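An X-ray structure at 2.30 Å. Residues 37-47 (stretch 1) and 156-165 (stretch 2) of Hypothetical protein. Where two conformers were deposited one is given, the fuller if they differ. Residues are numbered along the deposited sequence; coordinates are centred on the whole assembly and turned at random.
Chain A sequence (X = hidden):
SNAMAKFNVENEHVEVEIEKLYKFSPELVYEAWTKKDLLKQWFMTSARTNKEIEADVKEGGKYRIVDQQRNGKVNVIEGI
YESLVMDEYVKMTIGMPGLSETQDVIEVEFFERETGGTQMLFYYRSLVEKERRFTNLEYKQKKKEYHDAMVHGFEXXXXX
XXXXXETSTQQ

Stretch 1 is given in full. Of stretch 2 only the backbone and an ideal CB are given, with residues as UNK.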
# COMPACT_ATOMS: atom_id res chain seq x y z
N ASP A 37 12.49 -8.57 -0.36
CA ASP A 37 12.55 -9.28 -1.62
C ASP A 37 11.20 -9.88 -2.00
O ASP A 37 11.03 -10.41 -3.11
CB ASP A 37 13.72 -10.27 -1.60
CG ASP A 37 15.03 -9.59 -1.19
OD1 ASP A 37 15.43 -8.59 -1.84
OD2 ASP A 37 15.64 -10.02 -0.18
N LEU A 38 10.24 -9.74 -1.07
CA LEU A 38 8.84 -10.00 -1.34
C LEU A 38 8.13 -8.69 -1.76
O LEU A 38 7.46 -8.66 -2.79
CB LEU A 38 8.14 -10.63 -0.12
CG LEU A 38 8.64 -11.98 0.36
CD1 LEU A 38 7.73 -12.53 1.46
CD2 LEU A 38 8.78 -12.99 -0.80
N LEU A 39 8.31 -7.61 -1.00
CA LEU A 39 7.74 -6.31 -1.33
C LEU A 39 8.14 -5.82 -2.73
O LEU A 39 7.34 -5.17 -3.42
CB LEU A 39 8.19 -5.26 -0.32
CG LEU A 39 7.54 -5.24 1.06
CD1 LEU A 39 8.49 -4.48 2.03
CD2 LEU A 39 6.10 -4.67 1.03
N LYS A 40 9.37 -6.16 -3.13
CA LYS A 40 9.92 -5.78 -4.43
C LYS A 40 9.11 -6.36 -5.58
O LYS A 40 9.18 -5.85 -6.70
CB LYS A 40 11.40 -6.16 -4.52
CG LYS A 40 11.75 -7.48 -5.16
CD LYS A 40 13.24 -7.53 -5.44
CE LYS A 40 13.66 -6.50 -6.49
NZ LYS A 40 15.05 -6.72 -7.02
N GLN A 41 8.33 -7.40 -5.27
CA GLN A 41 7.53 -8.10 -6.23
C GLN A 41 6.11 -7.59 -6.35
O GLN A 41 5.43 -7.94 -7.32
CB GLN A 41 7.51 -9.61 -5.92
CG GLN A 41 8.89 -10.26 -5.86
CD GLN A 41 8.84 -11.77 -5.62
OE1 GLN A 41 8.25 -12.52 -6.39
NE2 GLN A 41 9.48 -12.21 -4.54
N TRP A 42 5.65 -6.74 -5.42
CA TRP A 42 4.23 -6.36 -5.43
C TRP A 42 3.88 -4.98 -4.94
O TRP A 42 2.86 -4.44 -5.34
CB TRP A 42 3.38 -7.38 -4.64
CG TRP A 42 3.50 -7.27 -3.14
CD1 TRP A 42 4.41 -7.94 -2.35
CD2 TRP A 42 2.68 -6.50 -2.24
NE1 TRP A 42 4.20 -7.61 -1.02
CE2 TRP A 42 3.15 -6.74 -0.93
CE3 TRP A 42 1.59 -5.62 -2.42
CZ2 TRP A 42 2.57 -6.11 0.21
CZ3 TRP A 42 1.01 -5.02 -1.30
CH2 TRP A 42 1.50 -5.28 0.00
N PHE A 43 4.67 -4.41 -4.05
CA PHE A 43 4.28 -3.16 -3.39
C PHE A 43 4.75 -1.96 -4.18
O PHE A 43 5.91 -1.57 -4.06
CB PHE A 43 4.83 -3.11 -1.97
CG PHE A 43 4.27 -2.00 -1.16
CD1 PHE A 43 4.98 -0.81 -0.99
CD2 PHE A 43 3.01 -2.11 -0.58
CE1 PHE A 43 4.44 0.25 -0.25
CE2 PHE A 43 2.47 -1.06 0.16
CZ PHE A 43 3.20 0.12 0.32
N MSE A 44 3.85 -1.40 -4.99
CA MSE A 44 4.10 -0.28 -5.93
C MSE A 44 5.18 -0.58 -6.95
O MSE A 44 5.73 0.32 -7.58
CB MSE A 44 4.46 1.01 -5.17
CG MSE A 44 3.67 1.25 -3.92
SE MSE A 44 2.08 2.28 -4.26
CE MSE A 44 2.80 3.88 -5.13
N THR A 45 5.49 -1.85 -7.11
CA THR A 45 6.51 -2.25 -8.03
C THR A 45 6.31 -3.73 -8.42
O THR A 45 5.31 -4.34 -8.03
CB THR A 45 7.87 -1.95 -7.40
OG1 THR A 45 8.90 -2.03 -8.39
CG2 THR A 45 8.14 -2.88 -6.21
N SER A 46 7.21 -4.28 -9.23
CA SER A 46 7.20 -5.73 -9.52
C SER A 46 8.61 -6.21 -9.80
O SER A 46 9.53 -5.38 -9.96
CB SER A 46 6.24 -6.08 -10.67
OG SER A 46 6.73 -5.54 -11.88
N ALA A 47 8.78 -7.54 -9.85
CA ALA A 47 10.08 -8.14 -10.12
C ALA A 47 10.76 -7.53 -11.34
O ALA A 47 11.95 -7.19 -11.28
CB ALA A 47 9.96 -9.68 -10.29
N UNK A 156 -5.25 -4.55 -7.44
CA UNK A 156 -4.29 -5.15 -8.39
C UNK A 156 -3.02 -5.54 -7.66
O UNK A 156 -2.42 -6.56 -7.98
CB UNK A 156 -3.97 -4.18 -9.53
N UNK A 157 -2.63 -4.71 -6.69
CA UNK A 157 -1.48 -4.99 -5.81
C UNK A 157 -1.63 -6.20 -4.90
O UNK A 157 -0.67 -6.93 -4.69
CB UNK A 157 -1.21 -3.76 -4.94
N UNK A 158 -2.81 -6.35 -4.30
CA UNK A 158 -3.02 -7.43 -3.36
C UNK A 158 -3.16 -8.74 -4.11
O UNK A 158 -2.84 -9.79 -3.58
CB UNK A 158 -4.25 -7.17 -2.49
N UNK A 159 -3.65 -8.69 -5.33
CA UNK A 159 -3.76 -9.95 -6.00
C UNK A 159 -2.41 -10.41 -6.62
O UNK A 159 -2.09 -11.59 -6.65
CB UNK A 159 -4.84 -9.85 -7.08
N UNK A 160 -1.57 -9.43 -6.94
CA UNK A 160 -0.16 -9.67 -7.13
C UNK A 160 0.56 -10.20 -5.87
O UNK A 160 1.29 -11.17 -5.93
CB UNK A 160 0.50 -8.37 -7.60
N UNK A 161 0.37 -9.54 -4.74
CA UNK A 161 0.84 -10.05 -3.47
C UNK A 161 0.39 -11.51 -3.22
O UNK A 161 1.16 -12.30 -2.69
CB UNK A 161 0.34 -9.14 -2.34
N UNK A 162 -0.84 -11.83 -3.58
CA UNK A 162 -1.37 -13.17 -3.38
C UNK A 162 -0.55 -14.28 -4.12
O UNK A 162 -0.26 -15.31 -3.52
CB UNK A 162 -2.83 -13.20 -3.85
N UNK A 163 -0.20 -14.05 -5.39
CA UNK A 163 0.61 -14.97 -6.17
C UNK A 163 2.05 -15.03 -5.71
O UNK A 163 2.64 -16.09 -5.74
CB UNK A 163 0.56 -14.58 -7.65
N UNK A 164 2.61 -13.92 -5.26
CA UNK A 164 3.96 -13.94 -4.68
C UNK A 164 3.96 -14.85 -3.45
O UNK A 164 4.92 -15.59 -3.24
CB UNK A 164 4.42 -12.53 -4.31
N UNK A 165 2.90 -14.80 -2.65
CA UNK A 165 2.80 -15.70 -1.49
C UNK A 165 2.57 -17.17 -1.93
O UNK A 165 3.25 -18.08 -1.45
CB UNK A 165 1.66 -15.24 -0.57

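Stretch 2 is helical throughout; the N-H groups from 160 to 165 bond back to carbonyls four residues earlier, weakly at 163, so side chains spaced by three and four share one face. Trp42 of stretch 1 dominates that face.

Position 156 has nothing of stretch 1 within 5.5 Å of its ideal CB, so stretch 1 sets no preference. It is Leu156, which makes no contact here.

At position 157 CA-to-CB points sideways, with the ideal CB 4.1 Å from Trp42 O; beyond lie the Phe43 ring and the selenium of Met44. A long, flexible apolar chain would suit, as might leucine or isoleucine. The residue is Met157, a selenomethionine. Its CG passes 3.3 Å from Trp42 O, its SE sits obliquely 5.1 Å from the centroid of the Phe43 ring, and its CE lies 3.8 Å from Met44 SE.

Position 158 points away, and only a side chain long enough to reach back could meet the indole; an aromatic or a large aliphatic would do. Phe158 reaches back, bringing CD1 4.1 Å from Trp42 CZ3, which lies at the edge of the phenylalanine ring. Position 159 is out of reach, free as far as stretch 1 is concerned, and holds Asp159.

Position 160 points toward stretch 1, its ideal CB 4.2 Å from Trp42 CB and 5.0 Å from Gln41 O. Carbonyls of Gln41 and Thr45 lie along the way, favouring a long chain with an aliphatic stem, whether lysine, arginine, glutamine or methionine. Lys160 lays CG 3.6 Å from Gln41 O and CE 4.0 Å from Thr45 O, while NZ comes 3.7 Å from Ser46 CB. It forms no hydrogen bond to stretch 1, so its contribution here is packing.

Position 161 is the tightest: the ideal CB is 3.5 Å from Trp42 CD2. A slim, unbranched start suits this site, from alanine to methionine. Met161, also selenomethionine, takes chi1 t and runs over one indole face. CG stands 3.7 Å from the centroid of the Trp42 five-membered ring, a CH-pi contact, and SE 4.1 Å from that of the Trp42 six-membered ring.

Positions 162 and 163 are out of reach, so stretch 1 sets no preference there; they hold Tyr162 and His163.

Position 164 points toward a shallow site between Leu38, Gln41 and Trp42. A compact aliphatic such as valine, alanine or isoleucine fits. Val164 places CG1 4.0 Å from Leu38 CD2 and CG2 3.5 Å from Gln41 CB; the Gln41 amide stays beside the valine, its NE2 donating to Asp37 O at 2.8 Å, and Gln41 OE1 lies 3.8 Å from Val164 CG2.

Position 165 points sideways, without a close neighbour in stretch 1, so many side chains would do; it is Ile165.

Stretch 2 (156-165) LMFDKMYHVI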
# COMPACT_ATOMS: atom_id res chain seq x y z
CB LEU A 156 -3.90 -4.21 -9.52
CG LEU A 156 -4.68 -4.03 -10.80
CD1 LEU A 156 -4.08 -2.84 -11.56
CD2 LEU A 156 -4.67 -5.28 -11.62
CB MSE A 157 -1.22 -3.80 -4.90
CG MSE A 157 -0.09 -2.93 -5.35
SE MSE A 157 0.15 -1.55 -4.00
CE MSE A 157 -0.72 -0.18 -5.00
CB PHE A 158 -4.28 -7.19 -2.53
CG PHE A 158 -4.23 -5.97 -1.70
CD1 PHE A 158 -3.02 -5.47 -1.22
CD2 PHE A 158 -5.40 -5.31 -1.37
CE1 PHE A 158 -2.98 -4.32 -0.42
CE2 PHE A 158 -5.34 -4.19 -0.57
CZ PHE A 158 -4.13 -3.70 -0.11
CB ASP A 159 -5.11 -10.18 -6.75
CG ASP A 159 -5.30 -9.36 -7.99
OD1 ASP A 159 -4.35 -9.16 -8.78
OD2 ASP A 159 -6.47 -8.98 -8.24
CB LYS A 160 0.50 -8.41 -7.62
CG LYS A 160 1.92 -8.57 -8.00
CD LYS A 160 2.15 -8.02 -9.38
CE LYS A 160 2.31 -6.52 -9.47
NZ LYS A 160 2.56 -6.28 -10.96
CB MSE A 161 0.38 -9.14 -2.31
CG MSE A 161 0.92 -9.56 -0.92
SE MSE A 161 -0.26 -8.85 0.48
CE MSE A 161 -1.78 -10.05 0.34
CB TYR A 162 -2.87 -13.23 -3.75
CG TYR A 162 -3.43 -14.64 -3.70
CD1 TYR A 162 -4.08 -15.12 -2.56
CD2 TYR A 162 -3.29 -15.52 -4.79
CE1 TYR A 162 -4.59 -16.43 -2.51
CE2 TYR A 162 -3.78 -16.81 -4.74
CZ TYR A 162 -4.43 -17.26 -3.59
OH TYR A 162 -4.92 -18.55 -3.55
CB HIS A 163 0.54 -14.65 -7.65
CG HIS A 163 -0.83 -14.82 -8.23
ND1 HIS A 163 -1.29 -16.03 -8.71
CD2 HIS A 163 -1.84 -13.93 -8.40
CE1 HIS A 163 -2.52 -15.88 -9.16
NE2 HIS A 163 -2.88 -14.61 -8.98
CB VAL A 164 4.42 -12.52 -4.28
CG1 VAL A 164 5.66 -12.57 -3.34
CG2 VAL A 164 4.66 -11.64 -5.53
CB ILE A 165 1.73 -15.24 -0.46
CG1 ILE A 165 2.01 -13.82 0.03
CG2 ILE A 165 1.72 -16.19 0.76
CD1 ILE A 165 0.80 -13.14 0.69
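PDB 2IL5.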